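PDB 6EI6: coiled-coil and C2 domain-containing protein 1-like from Drosophila melanogaster, which binds phosphatidylinositol monophosphates and the ESCRT-III subunit shrub, and regulates endosomal protein sorting, probably by preventing inappropriate shrub polymerisation. Local coordinates for residues 111-117 with 248-252; 120-126 with 243-249; 140-144 with 155-159; 145-149 with 175-179. All coordinates share one frame; numbering follows the deposited sequence.

Contact 1. Residues 111-117 with 248-252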
loop_
_atom_site.group_PDB
_atom_site.type_symbol
_atom_site.label_atom_id
_atom_site.label_comp_id
_atom_site.label_asym_id
_atom_site.label_seq_id
_atom_site.Cartn_x
_atom_site.Cartn_y
_atom_site.Cartn_z
ATOM N N CYS A 111 -12.694 -4.979 -2.081
ATOM C CA CYS A 111 -11.589 -5.738 -1.488
ATOM C C CYS A 111 -11.394 -5.225 -0.074
ATOM O O CYS A 111 -11.513 -4.028 0.170
ATOM C CB CYS A 111 -10.292 -5.643 -2.309
ATOM S SG CYS A 111 -9.565 -4.028 -2.682
ATOM N N ASN A 112 -11.177 -6.123 0.877
ATOM C CA ASN A 112 -11.363 -5.765 2.288
ATOM C C ASN A 112 -12.796 -5.272 2.521
ATOM O O ASN A 112 -13.046 -4.103 2.847
ATOM C CB ASN A 112 -10.351 -4.708 2.760
ATOM C CG ASN A 112 -8.927 -5.070 2.437
ATOM O OD1 ASN A 112 -8.596 -6.240 2.304
ATOM N ND2 ASN A 112 -8.065 -4.060 2.318
ATOM N N THR A 113 -13.749 -6.188 2.330
ATOM C CA THR A 113 -15.137 -5.864 2.657
ATOM C C THR A 113 -15.374 -5.716 4.157
ATOM O O THR A 113 -16.373 -5.111 4.553
ATOM C CB THR A 113 -16.084 -6.928 2.128
ATOM O OG1 THR A 113 -15.647 -8.210 2.604
ATOM C CG2 THR A 113 -16.088 -6.915 0.622
ATOM N N ASP A 114 -14.485 -6.261 4.993
ATOM C CA ASP A 114 -14.579 -6.145 6.450
ATOM C C ASP A 114 -14.551 -4.706 6.957
ATOM O O ASP A 114 -14.751 -4.497 8.157
ATOM C CB ASP A 114 -13.431 -6.913 7.096
ATOM C CG ASP A 114 -12.114 -6.684 6.367
ATOM O OD1 ASP A 114 -11.670 -5.515 6.286
ATOM O OD2 ASP A 114 -11.530 -7.659 5.852
ATOM N N LEU A 115 -14.314 -3.718 6.097
ATOM C CA LEU A 115 -14.109 -2.342 6.524
ATOM C C LEU A 115 -15.160 -1.426 5.921
ATOM O O LEU A 115 -15.486 -1.527 4.740
ATOM C CB LEU A 115 -12.721 -1.833 6.113
ATOM C CG LEU A 115 -11.535 -1.864 7.074
ATOM C CD1 LEU A 115 -11.439 -3.164 7.849
ATOM C CD2 LEU A 115 -10.283 -1.678 6.253
ATOM N N THR A 116 -15.664 -0.513 6.732
ATOM C CA THR A 116 -16.493 0.564 6.221
ATOM C C THR A 116 -15.744 1.331 5.134
ATOM O O THR A 116 -14.517 1.287 5.036
ATOM C CB THR A 116 -16.894 1.494 7.377
ATOM O OG1 THR A 116 -17.667 0.742 8.318
ATOM C CG2 THR A 116 -17.717 2.695 6.924
ATOM N N ASP A 117 -16.512 2.015 4.288
ATOM C CA ASP A 117 -15.951 3.003 3.375
ATOM C C ASP A 117 -15.168 4.083 4.116
ATOM O O ASP A 117 -14.206 4.638 3.569
ATOM C CB ASP A 117 -17.084 3.639 2.551
ATOM C CG ASP A 117 -16.568 4.554 1.443
ATOM O OD1 ASP A 117 -16.081 4.020 0.411
ATOM O OD2 ASP A 117 -16.642 5.797 1.615
ATOM N N ARG A 248 -4.826 -0.799 6.284
ATOM C CA ARG A 248 -5.839 -1.364 5.408
ATOM C C ARG A 248 -7.008 -0.412 5.258
ATOM O O ARG A 248 -7.454 0.192 6.234
ATOM C CB ARG A 248 -6.331 -2.695 5.946
ATOM C CG ARG A 248 -5.212 -3.679 6.229
ATOM C CD ARG A 248 -5.757 -4.955 6.851
ATOM N NE ARG A 248 -6.655 -5.673 5.941
ATOM C CZ ARG A 248 -7.975 -5.763 6.113
ATOM N NH1 ARG A 248 -8.562 -5.174 7.159
ATOM N NH2 ARG A 248 -8.713 -6.446 5.242
ATOM N N VAL A 249 -7.516 -0.302 4.032
ATOM C CA VAL A 249 -8.751 0.422 3.755
ATOM C C VAL A 249 -9.680 -0.490 2.961
ATOM O O VAL A 249 -9.269 -1.529 2.434
ATOM C CB VAL A 249 -8.503 1.739 3.006
ATOM C CG1 VAL A 249 -7.844 2.729 3.931
ATOM C CG2 VAL A 249 -7.637 1.477 1.783
ATOM N N ARG A 250 -10.962 -0.107 2.930
ATOM C CA ARG A 250 -11.941 -0.874 2.163
ATOM C C ARG A 250 -11.660 -0.793 0.664
ATOM O O ARG A 250 -11.818 -1.777 -0.057
ATOM C CB ARG A 250 -13.358 -0.388 2.464
ATOM C CG ARG A 250 -14.261 -0.392 1.252
ATOM C CD ARG A 250 -15.727 -0.588 1.583
ATOM N NE ARG A 250 -16.033 -2.009 1.748
ATOM C CZ ARG A 250 -17.262 -2.501 1.863
ATOM N NH1 ARG A 250 -18.299 -1.683 1.819
ATOM N NH2 ARG A 250 -17.450 -3.805 2.018
ATOM N N ASN A 251 -11.253 0.363 0.164
ATOM C CA ASN A 251 -10.808 0.429 -1.220
ATOM C C ASN A 251 -9.855 1.602 -1.345
ATOM O O ASN A 251 -9.814 2.463 -0.457
ATOM C CB ASN A 251 -11.997 0.550 -2.193
ATOM C CG ASN A 251 -12.978 1.626 -1.788
ATOM O OD1 ASN A 251 -14.028 1.329 -1.224
ATOM N ND2 ASN A 251 -12.657 2.878 -2.082
ATOM N N PRO A 252 -9.059 1.657 -2.414
ATOM C CA PRO A 252 -8.088 2.745 -2.546
ATOM C C PRO A 252 -8.761 4.108 -2.599
ATOM O O PRO A 252 -9.923 4.240 -2.989
ATOM C CB PRO A 252 -7.367 2.422 -3.859
ATOM C CG PRO A 252 -7.533 0.950 -4.043
ATOM C CD PRO A 252 -8.867 0.613 -3.440
HETATM O O HOH W 1 -6.034 -7.041 3.627
#
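The guanidinium of Arg248 carries the Asn112 amide over one face, at ND2, and the Asp114 carboxylate at its edge. A water lies at the edge too. The guanidinium of Arg250 has Leu115 O over one face, 3.0 Å above its plane and toward the rim, and Asn112 O at the edge. Both arginines pack against a type I beta turn, Asn112 to Leu115, in the loop that leads into strand 119-128 of the C2 domain. Arg248 grips Asp114 end-on in a salt bridge. Arg248 NH2 meets the syn lone pair of Asp114 OD2 at 3.1 Å, and Arg248 NH1 reaches Asp114 OD1 at 3.2 Å. The two planes are 50° apart, and NH1 meets OD1 from above the carboxylate plane. NH1 is shared with Glu121, the strongest polar partner of Arg248. A bend in the arginine chain (chi3 64°) swings the guanidinium toward the turn. Leu115 CD2 sits against Arg248 O at 3.4 Å. Its other methyl, CD1, lies beside NH1. The water accepts from Arg248 NE at 2.8 Å and donates to Asn112 OD1 at 3.0 Å. Asn112 ND2, also bonded to Glu225, donates an almost straight bond to Val249 O (2.8 Å, 167°).

Contact 2. Residues 120-126 with 243-249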
loop_
_atom_site.group_PDB
_atom_site.type_symbol
_atom_site.label_atom_id
_atom_site.label_comp_id
_atom_site.label_asym_id
_atom_site.label_seq_id
_atom_site.Cartn_x
_atom_site.Cartn_y
_atom_site.Cartn_z
ATOM N N LEU A 120 -10.191 3.389 8.163
ATOM C CA LEU A 120 -8.821 2.937 7.998
ATOM C C LEU A 120 -8.452 2.099 9.209
ATOM O O LEU A 120 -8.703 2.508 10.346
ATOM C CB LEU A 120 -7.872 4.121 7.847
ATOM C CG LEU A 120 -6.423 3.712 7.633
ATOM C CD1 LEU A 120 -5.751 4.558 6.562
ATOM C CD2 LEU A 120 -5.688 3.828 8.948
ATOM N N GLU A 121 -7.861 0.936 8.966
ATOM C CA GLU A 121 -7.420 0.041 10.023
ATOM C C GLU A 121 -5.895 -0.014 10.069
ATOM O O GLU A 121 -5.238 -0.103 9.027
ATOM C CB GLU A 121 -7.982 -1.365 9.814
ATOM C CG GLU A 121 -7.629 -2.322 10.934
ATOM C CD GLU A 121 -8.233 -3.684 10.738
ATOM O OE1 GLU A 121 -9.310 -3.943 11.329
ATOM O OE2 GLU A 121 -7.632 -4.491 9.981
ATOM N N ILE A 122 -5.333 0.026 11.284
ATOM C CA ILE A 122 -3.897 -0.134 11.513
ATOM C C ILE A 122 -3.681 -1.393 12.342
ATOM O O ILE A 122 -4.366 -1.600 13.351
ATOM C CB ILE A 122 -3.288 1.089 12.216
ATOM C CG1 ILE A 122 -3.405 2.304 11.312
ATOM C CG2 ILE A 122 -1.833 0.835 12.566
ATOM C CD1 ILE A 122 -3.267 3.605 12.042
ATOM N N VAL A 123 -2.746 -2.236 11.912
ATOM C CA VAL A 123 -2.432 -3.482 12.597
ATOM C C VAL A 123 -0.966 -3.439 12.990
ATOM O O VAL A 123 -0.089 -3.354 12.120
ATOM C CB VAL A 123 -2.708 -4.707 11.719
ATOM C CG1 VAL A 123 -2.448 -5.970 12.504
ATOM C CG2 VAL A 123 -4.145 -4.678 11.180
ATOM N N VAL A 124 -0.699 -3.481 14.294
ATOM C CA VAL A 124 0.657 -3.650 14.802
ATOM C C VAL A 124 0.850 -5.150 14.988
ATOM O O VAL A 124 0.214 -5.764 15.845
ATOM C CB VAL A 124 0.883 -2.869 16.105
ATOM C CG1 VAL A 124 2.353 -2.880 16.501
ATOM C CG2 VAL A 124 0.404 -1.429 15.963
ATOM N N VAL A 125 1.717 -5.746 14.178
ATOM C CA VAL A 125 1.775 -7.196 14.050
ATOM C C VAL A 125 2.832 -7.819 14.956
ATOM O O VAL A 125 2.598 -8.859 15.562
ATOM C CB VAL A 125 1.993 -7.598 12.573
ATOM C CG1 VAL A 125 2.040 -9.097 12.441
ATOM C CG2 VAL A 125 0.896 -7.020 11.698
ATOM N N ARG A 126 4.034 -7.256 15.008
ATOM C CA ARG A 126 5.076 -7.904 15.797
ATOM C C ARG A 126 6.344 -7.079 15.689
ATOM O O ARG A 126 6.551 -6.342 14.719
ATOM C CB ARG A 126 5.366 -9.361 15.360
ATOM C CG ARG A 126 5.907 -9.524 13.951
ATOM C CD ARG A 126 6.157 -10.991 13.549
ATOM N NE ARG A 126 7.239 -11.066 12.560
ATOM C CZ ARG A 126 7.524 -12.130 11.806
ATOM N NH1 ARG A 126 6.810 -13.247 11.910
ATOM N NH2 ARG A 126 8.536 -12.078 10.941
ATOM N N LEU A 243 9.775 -3.668 12.962
ATOM C CA LEU A 243 8.362 -3.736 13.312
ATOM C C LEU A 243 7.553 -4.101 12.067
ATOM O O LEU A 243 7.763 -3.530 10.991
ATOM C CB LEU A 243 7.876 -2.403 13.906
ATOM C CG LEU A 243 6.459 -2.379 14.481
ATOM C CD1 LEU A 243 6.340 -3.264 15.700
ATOM C CD2 LEU A 243 6.037 -0.980 14.820
ATOM N N GLU A 244 6.638 -5.051 12.211
ATOM C CA GLU A 244 5.782 -5.482 11.118
ATOM C C GLU A 244 4.374 -4.943 11.322
ATOM O O GLU A 244 3.790 -5.101 12.401
ATOM C CB GLU A 244 5.748 -7.001 11.014
ATOM C CG GLU A 244 4.836 -7.472 9.918
ATOM C CD GLU A 244 4.635 -8.958 9.948
ATOM O OE1 GLU A 244 5.381 -9.642 10.677
ATOM O OE2 GLU A 244 3.725 -9.447 9.249
ATOM N N VAL A 245 3.816 -4.354 10.266
ATOM C CA VAL A 245 2.649 -3.495 10.370
ATOM C C VAL A 245 1.779 -3.654 9.119
ATOM O O VAL A 245 2.278 -3.912 8.021
ATOM C CB VAL A 245 3.145 -2.048 10.581
ATOM C CG1 VAL A 245 2.158 -1.038 10.056
ATOM C CG2 VAL A 245 3.443 -1.811 12.052
ATOM N N LYS A 246 0.464 -3.510 9.294
ATOM C CA LYS A 246 -0.487 -3.454 8.191
ATOM C C LYS A 246 -1.284 -2.157 8.265
ATOM O O LYS A 246 -1.612 -1.684 9.357
ATOM C CB LYS A 246 -1.451 -4.630 8.225
ATOM C CG LYS A 246 -0.802 -5.999 8.179
ATOM C CD LYS A 246 -1.864 -7.051 8.436
ATOM C CE LYS A 246 -1.411 -8.404 7.935
ATOM N NZ LYS A 246 -2.466 -9.421 8.196
ATOM N N ILE A 247 -1.590 -1.568 7.108
ATOM C CA ILE A 247 -2.545 -0.469 7.027
ATOM C C ILE A 247 -3.547 -0.799 5.933
ATOM O O ILE A 247 -3.164 -1.065 4.786
ATOM C CB ILE A 247 -1.868 0.878 6.749
ATOM C CG1 ILE A 247 -0.638 1.044 7.651
ATOM C CG2 ILE A 247 -2.868 2.007 6.971
ATOM C CD1 ILE A 247 0.069 2.353 7.432
ATOM N N ARG A 248 -4.826 -0.799 6.284
ATOM C CA ARG A 248 -5.839 -1.364 5.408
ATOM C C ARG A 248 -7.008 -0.412 5.258
ATOM O O ARG A 248 -7.454 0.192 6.234
ATOM C CB ARG A 248 -6.331 -2.695 5.946
ATOM C CG ARG A 248 -5.212 -3.679 6.229
ATOM C CD ARG A 248 -5.757 -4.955 6.851
ATOM N NE ARG A 248 -6.655 -5.673 5.941
ATOM C CZ ARG A 248 -7.975 -5.763 6.113
ATOM N NH1 ARG A 248 -8.562 -5.174 7.159
ATOM N NH2 ARG A 248 -8.713 -6.446 5.242
ATOM N N VAL A 249 -7.516 -0.302 4.032
ATOM C CA VAL A 249 -8.751 0.422 3.755
ATOM C C VAL A 249 -9.680 -0.490 2.961
ATOM O O VAL A 249 -9.269 -1.529 2.434
ATOM C CB VAL A 249 -8.503 1.739 3.006
ATOM C CG1 VAL A 249 -7.844 2.729 3.931
ATOM C CG2 VAL A 249 -7.637 1.477 1.783
#
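Strands 120-126 and 243-249 run antiparallel, their axes 4.7 Å apart and their directions at 167°. They are the two inner strands of one four-stranded sheet of the C2 beta sandwich. Glu121 with Arg248 and Val123 with Lys246 are hydrogen-bonded pairs, each with two backbone bonds. Ile122 with Ile247 and Val124 with Val245 are non-hydrogen-bonded pairs. The register slips by one at a classic beta bulge, where Val125 and Arg126 both face Glu244. Glu244 O takes the Val125 N-H at 2.8 Å and a weak bond from Arg126 N.

Leu120, Ile122, Val124, Val245, Ile247 and Val249 point into the sandwich. Leu120 CD1 spans two neighbours, 3.8 Å from Val249 CG1 and 3.9 Å from Ile247 CG2. Ile122 and Val124 meet Val144 of the opposing sheet.

The other face is mixed, with Glu121, Lys246, Arg248 and Glu244 beside Val123. Glu121 and Arg248 run alongside one another. The NH1 of Arg248 meets Glu121 OE2 at 3.0 Å from above the carboxylate plane. The glutamate CG is anti to the backbone N (chi1 -176°) and its chain is extended, which carries the carboxylate out level with the guanidinium. Arg172 is the stronger partner of OE2. Next along, Val123 CB rests on Lys246 CB at 3.7 Å. At the bulge Val125 CG1 packs on Glu244 CD at 3.6 Å. Glu244 OE2 bonds to His227. Glu244 OE1 lies over the face of the Arg126 guanidinium, 3.0 Å from Arg126 NE, in a salt bridge of charges alone, with no N-H aimed at it.

Contact 3. Residues 140-144 with 155-159. With SO4 (sulfate ion), chain D.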
loop_
_atom_site.group_PDB
_atom_site.type_symbol
_atom_site.label_atom_id
_atom_site.label_comp_id
_atom_site.label_asym_id
_atom_site.label_seq_id
_atom_site.Cartn_x
_atom_site.Cartn_y
_atom_site.Cartn_z
ATOM N N THR A 140 7.685 -4.273 26.111
ATOM C CA THR A 140 7.529 -3.296 25.045
ATOM C C THR A 140 6.059 -3.035 24.778
ATOM O O THR A 140 5.189 -3.861 25.060
ATOM C CB THR A 140 8.221 -3.753 23.759
ATOM O OG1 THR A 140 8.038 -5.163 23.613
ATOM C CG2 THR A 140 9.702 -3.465 23.830
ATOM N N TYR A 141 5.803 -1.846 24.247
ATOM C CA TYR A 141 4.504 -1.454 23.730
ATOM C C TYR A 141 4.760 -0.439 22.620
ATOM O O TYR A 141 5.844 0.146 22.534
ATOM C CB TYR A 141 3.597 -0.902 24.845
ATOM C CG TYR A 141 4.044 0.426 25.395
ATOM C CD1 TYR A 141 4.985 0.501 26.420
ATOM C CD2 TYR A 141 3.540 1.609 24.880
ATOM C CE1 TYR A 141 5.409 1.722 26.914
ATOM C CE2 TYR A 141 3.963 2.831 25.366
ATOM C CZ TYR A 141 4.901 2.879 26.386
ATOM O OH TYR A 141 5.316 4.107 26.858
ATOM N N VAL A 142 3.770 -0.249 21.749
ATOM C CA VAL A 142 3.919 0.594 20.565
ATOM C C VAL A 142 2.831 1.660 20.584
ATOM O O VAL A 142 1.654 1.341 20.760
ATOM C CB VAL A 142 3.852 -0.240 19.266
ATOM C CG1 VAL A 142 4.187 0.613 18.057
ATOM C CG2 VAL A 142 4.763 -1.452 19.349
ATOM N N ARG A 143 3.230 2.918 20.424
ATOM C CA ARG A 143 2.301 4.021 20.236
ATOM C C ARG A 143 2.081 4.275 18.752
ATOM O O ARG A 143 3.027 4.238 17.959
ATOM C CB ARG A 143 2.835 5.302 20.865
ATOM C CG ARG A 143 3.090 5.229 22.343
ATOM C CD ARG A 143 3.299 6.639 22.914
ATOM N NE ARG A 143 3.441 6.615 24.365
ATOM C CZ ARG A 143 2.443 6.384 25.219
ATOM N NH1 ARG A 143 1.205 6.144 24.778
ATOM N NH2 ARG A 143 2.687 6.384 26.526
ATOM N N VAL A 144 0.835 4.565 18.387
ATOM C CA VAL A 144 0.440 4.799 17.005
ATOM C C VAL A 144 -0.130 6.200 16.910
ATOM O O VAL A 144 -0.989 6.579 17.712
ATOM C CB VAL A 144 -0.595 3.768 16.525
ATOM C CG1 VAL A 144 -1.025 4.094 15.083
ATOM C CG2 VAL A 144 -0.040 2.338 16.652
ATOM N N LYS A 155 -4.201 9.253 18.582
ATOM C CA LYS A 155 -3.049 8.571 19.151
ATOM C C LYS A 155 -3.563 7.435 20.013
ATOM O O LYS A 155 -4.576 7.585 20.696
ATOM C CB LYS A 155 -2.171 9.518 20.005
ATOM C CG LYS A 155 -1.891 10.907 19.403
ATOM C CD LYS A 155 -0.442 11.355 19.662
ATOM C CE LYS A 155 -0.278 12.881 19.564
ATOM N NZ LYS A 155 0.697 13.478 20.539
ATOM N N THR A 156 -2.873 6.302 19.977
ATOM C CA THR A 156 -3.244 5.160 20.798
ATOM C C THR A 156 -1.996 4.317 21.003
ATOM O O THR A 156 -0.905 4.697 20.572
ATOM C CB THR A 156 -4.390 4.354 20.168
ATOM O OG1 THR A 156 -4.512 3.098 20.849
ATOM C CG2 THR A 156 -4.120 4.072 18.698
ATOM N N LYS A 157 -2.150 3.164 21.663
ATOM C CA LYS A 157 -0.991 2.323 21.950
ATOM C C LYS A 157 -1.413 0.874 22.159
ATOM O O LYS A 157 -2.545 0.592 22.554
ATOM C CB LYS A 157 -0.220 2.817 23.186
ATOM C CG LYS A 157 -0.857 2.461 24.535
ATOM C CD LYS A 157 0.109 2.703 25.686
ATOM C CE LYS A 157 -0.474 2.263 27.027
ATOM N NZ LYS A 157 -1.090 3.410 27.749
ATOM N N THR A 158 -0.484 -0.038 21.888
ATOM C CA THR A 158 -0.715 -1.453 22.114
ATOM C C THR A 158 -0.567 -1.778 23.596
ATOM O O THR A 158 -0.080 -0.972 24.402
ATOM C CB THR A 158 0.262 -2.310 21.307
ATOM O OG1 THR A 158 1.484 -2.496 22.044
ATOM C CG2 THR A 158 0.573 -1.656 19.958
ATOM N N ASN A 159 -0.975 -2.996 23.950
ATOM C CA ASN A 159 -0.749 -3.502 25.294
ATOM C C ASN A 159 0.749 -3.584 25.549
ATOM O O ASN A 159 1.559 -3.191 24.704
ATOM C CB ASN A 159 -1.383 -4.887 25.479
ATOM C CG ASN A 159 -2.890 -4.833 25.684
ATOM O OD1 ASN A 159 -3.488 -3.759 25.842
ATOM N ND2 ASN A 159 -3.512 -6.004 25.679
HETATM S S SO4 D . -0.850 7.607 28.212
HETATM O O1 SO4 D . -0.758 6.260 27.638
HETATM O O2 SO4 D . -1.465 8.517 27.235
HETATM O O3 SO4 D . -1.664 7.573 29.436
HETATM O O4 SO4 D . 0.497 8.081 28.545
#
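Arg143 and Lys157 leave the sheet in the same direction, from an antiparallel non-hydrogen-bonded pair. Both reach one sulfate, probably from the crystallisation liquor. Lys157 NZ bonds to its O1 at 2.9 Å. The NH1 of Arg143 adds a weak bond to the same oxygen. Tyr141 adjoins both side chains. Its CE2 sits above the centre of one face of the Arg143 guanidinium, while Arg143 NE lies at the edge of the ring, in its plane. Lys157 crosses the tyrosine obliquely, with its CD 3.7 Å from Tyr141 CD2. Tyr141 OH is bonded to Asp207. The two segments form a beta hairpin at one margin of a C2 sandwich sheet, with 155-157 as its outermost strand. Here Val144 and Thr156 make a hydrogen-bonded pair, and Thr158 N donates to Val142 O at 2.8 Å. Past it the side chain of Thr158 takes over. Thr158 OG1 accepts from Val142 N (3.2 Å, 155°) and donates to Asn159 O at 2.8 Å. A valine in place of Thr158 would probably leave Val142 N and Asn159 O without these partners. The hydroxyl sits between the backbone N and carbonyl carbon (chi1 86°), which turns Thr158 CG2 onto Val142 CB at 3.6 Å.

Contact 4. Residues 145-149 with 175-179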
loop_
_atom_site.group_PDB
_atom_site.type_symbol
_atom_site.label_atom_id
_atom_site.label_comp_id
_atom_site.label_asym_id
_atom_site.label_seq_id
_atom_site.Cartn_x
_atom_site.Cartn_y
_atom_site.Cartn_z
ATOM N N GLU A 145 0.341 6.963 15.938
ATOM C CA GLU A 145 -0.095 8.334 15.731
ATOM C C GLU A 145 -0.517 8.485 14.275
ATOM O O GLU A 145 0.311 8.353 13.369
ATOM C CB GLU A 145 1.023 9.307 16.090
ATOM C CG GLU A 145 0.674 10.762 15.868
ATOM C CD GLU A 145 1.649 11.678 16.545
ATOM O OE1 GLU A 145 2.669 11.176 17.061
ATOM O OE2 GLU A 145 1.404 12.898 16.559
ATOM N N PHE A 146 -1.805 8.739 14.051
ATOM C CA PHE A 146 -2.382 8.851 12.713
ATOM C C PHE A 146 -2.882 10.275 12.497
ATOM O O PHE A 146 -3.750 10.735 13.257
ATOM C CB PHE A 146 -3.533 7.843 12.539
ATOM C CG PHE A 146 -4.148 7.878 11.174
ATOM C CD1 PHE A 146 -5.016 8.900 10.809
ATOM C CD2 PHE A 146 -3.825 6.914 10.238
ATOM C CE1 PHE A 146 -5.548 8.957 9.538
ATOM C CE2 PHE A 146 -4.357 6.965 8.962
ATOM C CZ PHE A 146 -5.221 7.985 8.612
ATOM N N PRO A 147 -2.427 10.996 11.474
ATOM C CA PRO A 147 -2.829 12.405 11.338
ATOM C C PRO A 147 -4.308 12.547 10.993
ATOM O O PRO A 147 -4.846 11.794 10.179
ATOM C CB PRO A 147 -1.931 12.927 10.205
ATOM C CG PRO A 147 -1.590 11.733 9.405
ATOM C CD PRO A 147 -1.602 10.537 10.342
ATOM N N LEU A 148 -4.970 13.522 11.627
ATOM C CA LEU A 148 -6.368 13.814 11.312
ATOM C C LEU A 148 -6.515 15.255 10.826
ATOM O O LEU A 148 -5.571 15.818 10.259
ATOM C CB LEU A 148 -7.270 13.538 12.520
ATOM C CG LEU A 148 -7.323 12.070 12.989
ATOM C CD1 LEU A 148 -8.260 11.864 14.154
ATOM C CD2 LEU A 148 -7.701 11.109 11.873
ATOM N N LEU A 149 -7.687 15.857 11.044
ATOM C CA LEU A 149 -8.008 17.161 10.462
ATOM C C LEU A 149 -7.322 18.297 11.204
ATOM O O LEU A 149 -7.279 18.315 12.439
ATOM C CB LEU A 149 -9.512 17.411 10.470
ATOM C CG LEU A 149 -10.388 16.558 9.560
ATOM C CD1 LEU A 149 -9.727 16.329 8.199
ATOM C CD2 LEU A 149 -10.730 15.244 10.261
ATOM N N VAL A 175 -9.882 3.900 12.593
ATOM C CA VAL A 175 -10.143 5.325 12.708
ATOM C C VAL A 175 -11.045 5.742 11.547
ATOM O O VAL A 175 -11.170 5.037 10.541
ATOM C CB VAL A 175 -8.827 6.149 12.745
ATOM C CG1 VAL A 175 -8.256 6.339 11.350
ATOM C CG2 VAL A 175 -9.062 7.479 13.413
ATOM N N ASP A 176 -11.710 6.888 11.718
ATOM C CA ASP A 176 -12.603 7.446 10.706
ATOM C C ASP A 176 -11.855 8.426 9.812
ATOM O O ASP A 176 -11.158 9.323 10.297
ATOM C CB ASP A 176 -13.788 8.163 11.353
ATOM C CG ASP A 176 -14.982 7.254 11.551
ATOM O OD1 ASP A 176 -15.191 6.335 10.711
ATOM O OD2 ASP A 176 -15.696 7.448 12.568
ATOM N N ILE A 177 -12.024 8.261 8.508
ATOM C CA ILE A 177 -11.512 9.205 7.528
ATOM C C ILE A 177 -12.701 9.756 6.755
ATOM O O ILE A 177 -13.789 9.171 6.748
ATOM C CB ILE A 177 -10.493 8.550 6.577
ATOM C CG1 ILE A 177 -11.179 7.428 5.787
ATOM C CG2 ILE A 177 -9.289 8.030 7.359
ATOM C CD1 ILE A 177 -10.233 6.410 5.183
ATOM N N GLN A 178 -12.487 10.900 6.105
ATOM C CA GLN A 178 -13.443 11.450 5.145
ATOM C C GLN A 178 -12.781 11.501 3.773
ATOM O O GLN A 178 -12.073 12.463 3.456
ATOM C CB GLN A 178 -13.924 12.832 5.554
ATOM C CG GLN A 178 -14.697 12.863 6.843
ATOM C CD GLN A 178 -13.903 13.520 7.942
ATOM O OE1 GLN A 178 -13.561 14.709 7.858
ATOM N NE2 GLN A 178 -13.590 12.750 8.982
ATOM N N ARG A 179 -13.045 10.476 2.957
ATOM C CA ARG A 179 -12.575 10.461 1.577
ATOM C C ARG A 179 -12.935 11.740 0.830
ATOM O O ARG A 179 -12.213 12.144 -0.092
ATOM C CB ARG A 179 -13.159 9.250 0.858
ATOM C CG ARG A 179 -12.624 7.940 1.362
ATOM C CD ARG A 179 -13.384 6.779 0.782
ATOM N NE ARG A 179 -12.959 5.502 1.353
ATOM C CZ ARG A 179 -11.999 4.743 0.838
ATOM N NH1 ARG A 179 -11.371 5.150 -0.254
ATOM N NH2 ARG A 179 -11.666 3.585 1.406
#
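Phe146 and Val175 make the close-packed end of this contact. Val175 CG1 lies over the centre of the phenyl face, 4.2 Å from the Phe146 ring centroid and 11° off the ring normal, a CH-pi contact. Pro147 CD covers the opposite face, so the ring is held between two aliphatic groups. With chi1 near trans (-179°), the ring is turned toward residues 175-177. Phe146 CZ reaches Ile177 CG2 at 4.3 Å. The second methyl of Val175, CG2, meets Leu148 CD2 at 4.2 Å, and the two side chains run alongside in opposite senses. The segments lead out of strands in opposing sheets of the C2 beta sandwich. Residues 145-149 leave strand 140-145, and residues 175-179 leave strand 171-176. The contact is made mainly by side chains, with no hydrogen bond across it. Toward solvent the packing thins. Asp176 turns away, and Leu149 CD2 touches Gln178 OE1 at 3.8 Å. Helix 182-190 backs both residues through Phe184. With an alanine at Leu149 the Gln178 amide would probably lose its apolar neighbour and be freer to turn. A bend at chi2 (109°) folds the Gln178 amide toward Leu149, with Gln178 NE2 4.0 Å from Leu149 CD2.

Contacts 1 and 2 share Arg248 and Val249. Their centres are 13 Å apart, and Arg248 joins Asp114 in one to Glu121 in the other. Contacts 2 and 3 lie on opposing sheets of the sandwich, centres 12 Å apart. Ile122 CD1 meets Val144 CG1 at 3.8 Å between them. Contact 4 closes one end of the same interior: Phe146 CE2 is 3.4 Å from Leu120 CD2 of contact 2. Arg179, which does not touch 145-149, joins segment 175-179 to contact 1: Arg179 NH2 is 2.9 Å from Asn251 O. Contacts 1 and 3 stay about 11 Å apart at their nearest atoms. Contacts 3 and 4 are nested within the chain loop closed by contact 2. The sulfate belongs to contact 3.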